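Local coordinates for ParB domain protein nuclease (Sulfolobus solfataricus, PDB 5K5D), which is probably a ParB-type nuclease that takes part in DNA segregation in archaea, at residues 83-86 against 87-90; 173-176 against 177-181. The protein carries 4 engineered substitutions. All coordinates share one frame; numbering follows the deposited sequence.

Contact 1 (83-86 against 87-90); sequences DFDS and QQER
F84 lies against the side chain of E89: its CB comes within 3.4 Å of E89 OE1, and its ring atom CD2 lies 4.0 Å from E89 CB. Ring and carboxylate planes are nearly perpendicular (88°), so the acid passes the base of the phenylalanine and does not stack on it; E89 OE2 forms a salt bridge with K92. D85 organises the backbone beside them. With CG turned opposite the backbone N (chi1 -169°), its carboxylate swings forward and OD1 accepts the N-H of Q87 N at 2.9 Å, on the anti side, through a noticeably bent bond whose donor sits somewhat out of the carboxylate plane; this defines an Asx turn. The main-chain O of D85 takes two further donors: Q88 N at 2.9 Å, from above the carbonyl plane, and E89 N at 2.7 Å, almost straight (N-H...O 174°). D85 thus holds the amides of Q87, Q88 and E89, and so closes the turn that leads from strand 76-82 toward helix 90-99. R90 bends its chain tightly past S86 O, while its guanidinium pairs with E24 and D22; S86 OG is hydrogen-bonded to D54. The pattern is consistent with a turn held by backbone and carboxylate bonds, its charged ends paired with neighbours and F84 packed against K92 and L96.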
loop_
_atom_site.group_PDB
_atom_site.type_symbol
_atom_site.label_atom_id
_atom_site.label_comp_id
_atom_site.label_asym_id
_atom_site.label_seq_id
_atom_site.Cartn_x
_atom_site.Cartn_y
_atom_site.Cartn_z
ATOM N N ASP B 83 -1.743 18.196 -15.785
ATOM C CA ASP B 83 -2.412 18.201 -17.073
ATOM C C ASP B 83 -2.806 16.804 -17.533
ATOM O O ASP B 83 -2.375 16.336 -18.581
ATOM C CB ASP B 83 -1.533 18.868 -18.125
ATOM C CG ASP B 83 -2.228 18.993 -19.460
ATOM O OD1 ASP B 83 -3.452 19.237 -19.459
ATOM O OD2 ASP B 83 -1.558 18.836 -20.502
ATOM N N PHE B 84 -3.630 16.140 -16.740
ATOM C CA PHE B 84 -4.144 14.836 -17.127
ATOM C C PHE B 84 -5.480 14.590 -16.448
ATOM O O PHE B 84 -5.783 15.191 -15.419
ATOM C CB PHE B 84 -3.150 13.727 -16.780
ATOM C CG PHE B 84 -3.131 13.359 -15.323
ATOM C CD1 PHE B 84 -2.305 14.029 -14.435
ATOM C CD2 PHE B 84 -3.932 12.336 -14.846
ATOM C CE1 PHE B 84 -2.281 13.690 -13.098
ATOM C CE2 PHE B 84 -3.912 11.992 -13.509
ATOM C CZ PHE B 84 -3.085 12.671 -12.635
ATOM N N ASP B 85 -6.284 13.721 -17.047
ATOM C CA ASP B 85 -7.590 13.385 -16.511
ATOM C C ASP B 85 -7.457 12.125 -15.668
ATOM O O ASP B 85 -7.233 11.037 -16.196
ATOM C CB ASP B 85 -8.582 13.166 -17.654
ATOM C CG ASP B 85 -10.013 13.084 -17.180
ATOM O OD1 ASP B 85 -10.248 12.573 -16.065
ATOM O OD2 ASP B 85 -10.908 13.537 -17.927
ATOM N N SER B 86 -7.582 12.283 -14.353
ATOM C CA SER B 86 -7.414 11.170 -13.425
ATOM C C SER B 86 -8.453 10.081 -13.657
ATOM O O SER B 86 -8.240 8.926 -13.292
ATOM C CB SER B 86 -7.506 11.657 -11.980
ATOM O OG SER B 86 -8.826 12.064 -11.668
ATOM N N GLN B 87 -9.579 10.456 -14.259
ATOM C CA GLN B 87 -10.654 9.502 -14.523
ATOM C C GLN B 87 -10.355 8.639 -15.743
ATOM O O GLN B 87 -11.034 7.644 -15.988
ATOM C CB GLN B 87 -11.997 10.217 -14.692
ATOM C CG GLN B 87 -12.491 10.916 -13.433
ATOM C CD GLN B 87 -12.741 9.953 -12.282
ATOM O OE1 GLN B 87 -12.160 10.093 -11.203
ATOM N NE2 GLN B 87 -13.613 8.972 -12.507
ATOM N N GLN B 88 -9.336 9.025 -16.503
ATOM C CA GLN B 88 -8.922 8.256 -17.668
ATOM C C GLN B 88 -7.512 7.704 -17.497
ATOM O O GLN B 88 -7.238 6.558 -17.856
ATOM C CB GLN B 88 -9.019 9.100 -18.938
ATOM C CG GLN B 88 -10.442 9.492 -19.307
ATOM C CD GLN B 88 -10.535 10.115 -20.684
ATOM O OE1 GLN B 88 -10.553 9.412 -21.696
ATOM N NE2 GLN B 88 -10.593 11.441 -20.732
ATOM N N GLU B 89 -6.620 8.519 -16.943
ATOM C CA GLU B 89 -5.257 8.083 -16.662
ATOM C C GLU B 89 -5.037 7.859 -15.162
ATOM O O GLU B 89 -4.117 8.423 -14.572
ATOM C CB GLU B 89 -4.243 9.099 -17.202
ATOM C CG GLU B 89 -4.135 9.131 -18.723
ATOM C CD GLU B 89 -3.355 10.340 -19.229
ATOM O OE1 GLU B 89 -3.916 11.454 -19.242
ATOM O OE2 GLU B 89 -2.180 10.177 -19.616
ATOM N N ARG B 90 -5.884 7.033 -14.554
ATOM C CA ARG B 90 -5.754 6.708 -13.138
ATOM C C ARG B 90 -4.311 6.423 -12.739
ATOM O O ARG B 90 -3.845 6.883 -11.697
ATOM C CB ARG B 90 -6.618 5.501 -12.783
ATOM C CG ARG B 90 -8.108 5.762 -12.841
ATOM C CD ARG B 90 -8.618 6.509 -11.617
ATOM N NE ARG B 90 -9.326 5.619 -10.706
ATOM C CZ ARG B 90 -10.102 6.044 -9.717
ATOM N NH1 ARG B 90 -10.267 7.345 -9.527
ATOM N NH2 ARG B 90 -10.719 5.174 -8.924
#

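Contact 2 (173-176 against 177-181); sequences YERI and LKELD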
loop_
_atom_site.group_PDB
_atom_site.type_symbol
_atom_site.label_atom_id
_atom_site.label_comp_id
_atom_site.label_asym_id
_atom_site.label_seq_id
_atom_site.Cartn_x
_atom_site.Cartn_y
_atom_site.Cartn_z
ATOM N N TYR B 173 5.055 -8.473 -10.511
ATOM C CA TYR B 173 4.658 -7.646 -9.374
ATOM C C TYR B 173 5.869 -6.980 -8.721
ATOM O O TYR B 173 5.825 -5.802 -8.369
ATOM C CB TYR B 173 3.897 -8.471 -8.334
ATOM C CG TYR B 173 3.146 -7.631 -7.324
ATOM C CD1 TYR B 173 3.707 -7.316 -6.091
ATOM C CD2 TYR B 173 1.874 -7.149 -7.605
ATOM C CE1 TYR B 173 3.016 -6.547 -5.166
ATOM C CE2 TYR B 173 1.177 -6.378 -6.691
ATOM C CZ TYR B 173 1.753 -6.081 -5.475
ATOM O OH TYR B 173 1.054 -5.314 -4.573
ATOM N N GLU B 174 6.946 -7.740 -8.557
ATOM C CA GLU B 174 8.162 -7.207 -7.959
ATOM C C GLU B 174 8.786 -6.118 -8.825
ATOM O O GLU B 174 9.288 -5.118 -8.311
ATOM C CB GLU B 174 9.176 -8.323 -7.716
ATOM C CG GLU B 174 10.470 -7.849 -7.086
ATOM C CD GLU B 174 11.496 -8.958 -6.974
ATOM O OE1 GLU B 174 12.678 -8.713 -7.301
ATOM O OE2 GLU B 174 11.119 -10.075 -6.562
ATOM N N ARG B 175 8.764 -6.316 -10.139
ATOM C CA ARG B 175 9.340 -5.339 -11.052
ATOM C C ARG B 175 8.536 -4.052 -10.976
ATOM O O ARG B 175 9.082 -2.953 -11.075
ATOM C CB ARG B 175 9.363 -5.875 -12.486
ATOM C CG ARG B 175 8.292 -5.289 -13.396
ATOM C CD ARG B 175 8.356 -5.886 -14.797
ATOM N NE ARG B 175 8.333 -7.347 -14.770
ATOM C CZ ARG B 175 7.741 -8.106 -15.686
ATOM N NH1 ARG B 175 7.109 -7.544 -16.708
ATOM N NH2 ARG B 175 7.776 -9.426 -15.579
ATOM N N ILE B 176 7.228 -4.202 -10.793
ATOM C CA ILE B 176 6.342 -3.059 -10.641
ATOM C C ILE B 176 6.710 -2.255 -9.398
ATOM O O ILE B 176 6.740 -1.027 -9.431
ATOM C CB ILE B 176 4.874 -3.501 -10.566
ATOM C CG1 ILE B 176 4.421 -4.022 -11.931
ATOM C CG2 ILE B 176 3.999 -2.353 -10.107
ATOM C CD1 ILE B 176 2.936 -4.254 -12.038
ATOM N N LEU B 177 7.001 -2.959 -8.307
ATOM C CA LEU B 177 7.443 -2.321 -7.076
ATOM C C LEU B 177 8.693 -1.493 -7.318
ATOM O O LEU B 177 8.763 -0.328 -6.920
ATOM C CB LEU B 177 7.736 -3.366 -6.003
ATOM C CG LEU B 177 6.566 -4.264 -5.616
ATOM C CD1 LEU B 177 6.990 -5.269 -4.549
ATOM C CD2 LEU B 177 5.402 -3.411 -5.146
ATOM N N LYS B 178 9.684 -2.103 -7.964
ATOM C CA LYS B 178 10.943 -1.419 -8.230
ATOM C C LYS B 178 10.707 -0.127 -9.003
ATOM O O LYS B 178 11.265 0.915 -8.666
ATOM C CB LYS B 178 11.926 -2.332 -8.968
ATOM C CG LYS B 178 12.567 -3.390 -8.080
ATOM C CD LYS B 178 13.696 -4.121 -8.795
ATOM C CE LYS B 178 13.200 -4.818 -10.056
ATOM N NZ LYS B 178 14.266 -5.630 -10.716
ATOM N N GLU B 179 9.862 -0.194 -10.026
ATOM C CA GLU B 179 9.533 0.985 -10.823
ATOM C C GLU B 179 9.014 2.129 -9.958
ATOM O O GLU B 179 9.315 3.295 -10.212
ATOM C CB GLU B 179 8.499 0.633 -11.892
ATOM C CG GLU B 179 8.995 -0.363 -12.924
ATOM C CD GLU B 179 7.885 -0.865 -13.823
ATOM O OE1 GLU B 179 6.703 -0.645 -13.483
ATOM O OE2 GLU B 179 8.192 -1.479 -14.866
ATOM N N LEU B 180 8.234 1.784 -8.936
ATOM C CA LEU B 180 7.609 2.768 -8.057
ATOM C C LEU B 180 8.552 3.288 -6.978
ATOM O O LEU B 180 8.250 4.274 -6.302
ATOM C CB LEU B 180 6.377 2.161 -7.393
ATOM C CG LEU B 180 5.143 1.983 -8.272
ATOM C CD1 LEU B 180 4.084 1.174 -7.534
ATOM C CD2 LEU B 180 4.603 3.343 -8.687
ATOM N N ASP B 181 9.687 2.619 -6.813
ATOM C CA ASP B 181 10.628 2.954 -5.753
ATOM C C ASP B 181 12.031 2.496 -6.140
ATOM O O ASP B 181 12.614 1.633 -5.486
ATOM C CB ASP B 181 10.194 2.289 -4.444
ATOM C CG ASP B 181 11.102 2.633 -3.278
ATOM O OD1 ASP B 181 11.529 3.804 -3.170
ATOM O OD2 ASP B 181 11.391 1.728 -2.469
#
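Residues 173-181 form a local i to i+4 contact within the C-terminal turns of helix 170-180, which follows strand 167-169 and packs against helices 109-128 and 189-201. The backbone gives the direct evidence: L177 N to Y173 O, K178 N to E174 O and E179 N to R175 O are each 3.1 Å, and L180 N reaches I176 O at 3.2 Å with a more bent N-H...O angle of 143°. This is ordinary alpha-helical bonding; D181 N is then hydrogen-bonded to K178 O, three residues back. On the buried side, L177 CD2 approaches Y173 CE1 at 3.9 Å, obliquely to the ring. Y173 has CG opposite its backbone N (chi1 -165°), which sends the ring out from the helix, leaning toward L177, where OH is hydrogen-bonded to D121 of helix 109-128; L177 touches A120 of the same helix. I176 and L180 continue the apolar side more loosely, I176 CG2 to L180 CD1 being 4.4 Å. On the solvent side R175 and E179 run alongside each other, their planes 75° apart; R175 NE and E179 OE2 stay 5.9 Å apart, so any electrostatic attraction between them is probably weak.

Contacts 1 and 2 lie in series along the chain, neither nesting nor crossing; each is one continuous local piece, and neither closes a long loop. Their centres are 21 Å apart and their nearest atoms about 10 Å, so they do not touch. Contact 1 comes first, as the turn from strand 76-82, a member of the mixed four-stranded sheet, toward helix 90-99. The chain then runs through helix 109-128, is not modelled over 135-151, and forms the two-strand hairpin 159-169 before contact 2 on helix 170-180. W98, near the end of helix 90-99, which follows contact 1, bridges the regions: its NE1 is hydrogen-bonded to L180 O. Contact 1 belongs to the sheet-bearing N-terminal part, contact 2 to the helical part that follows.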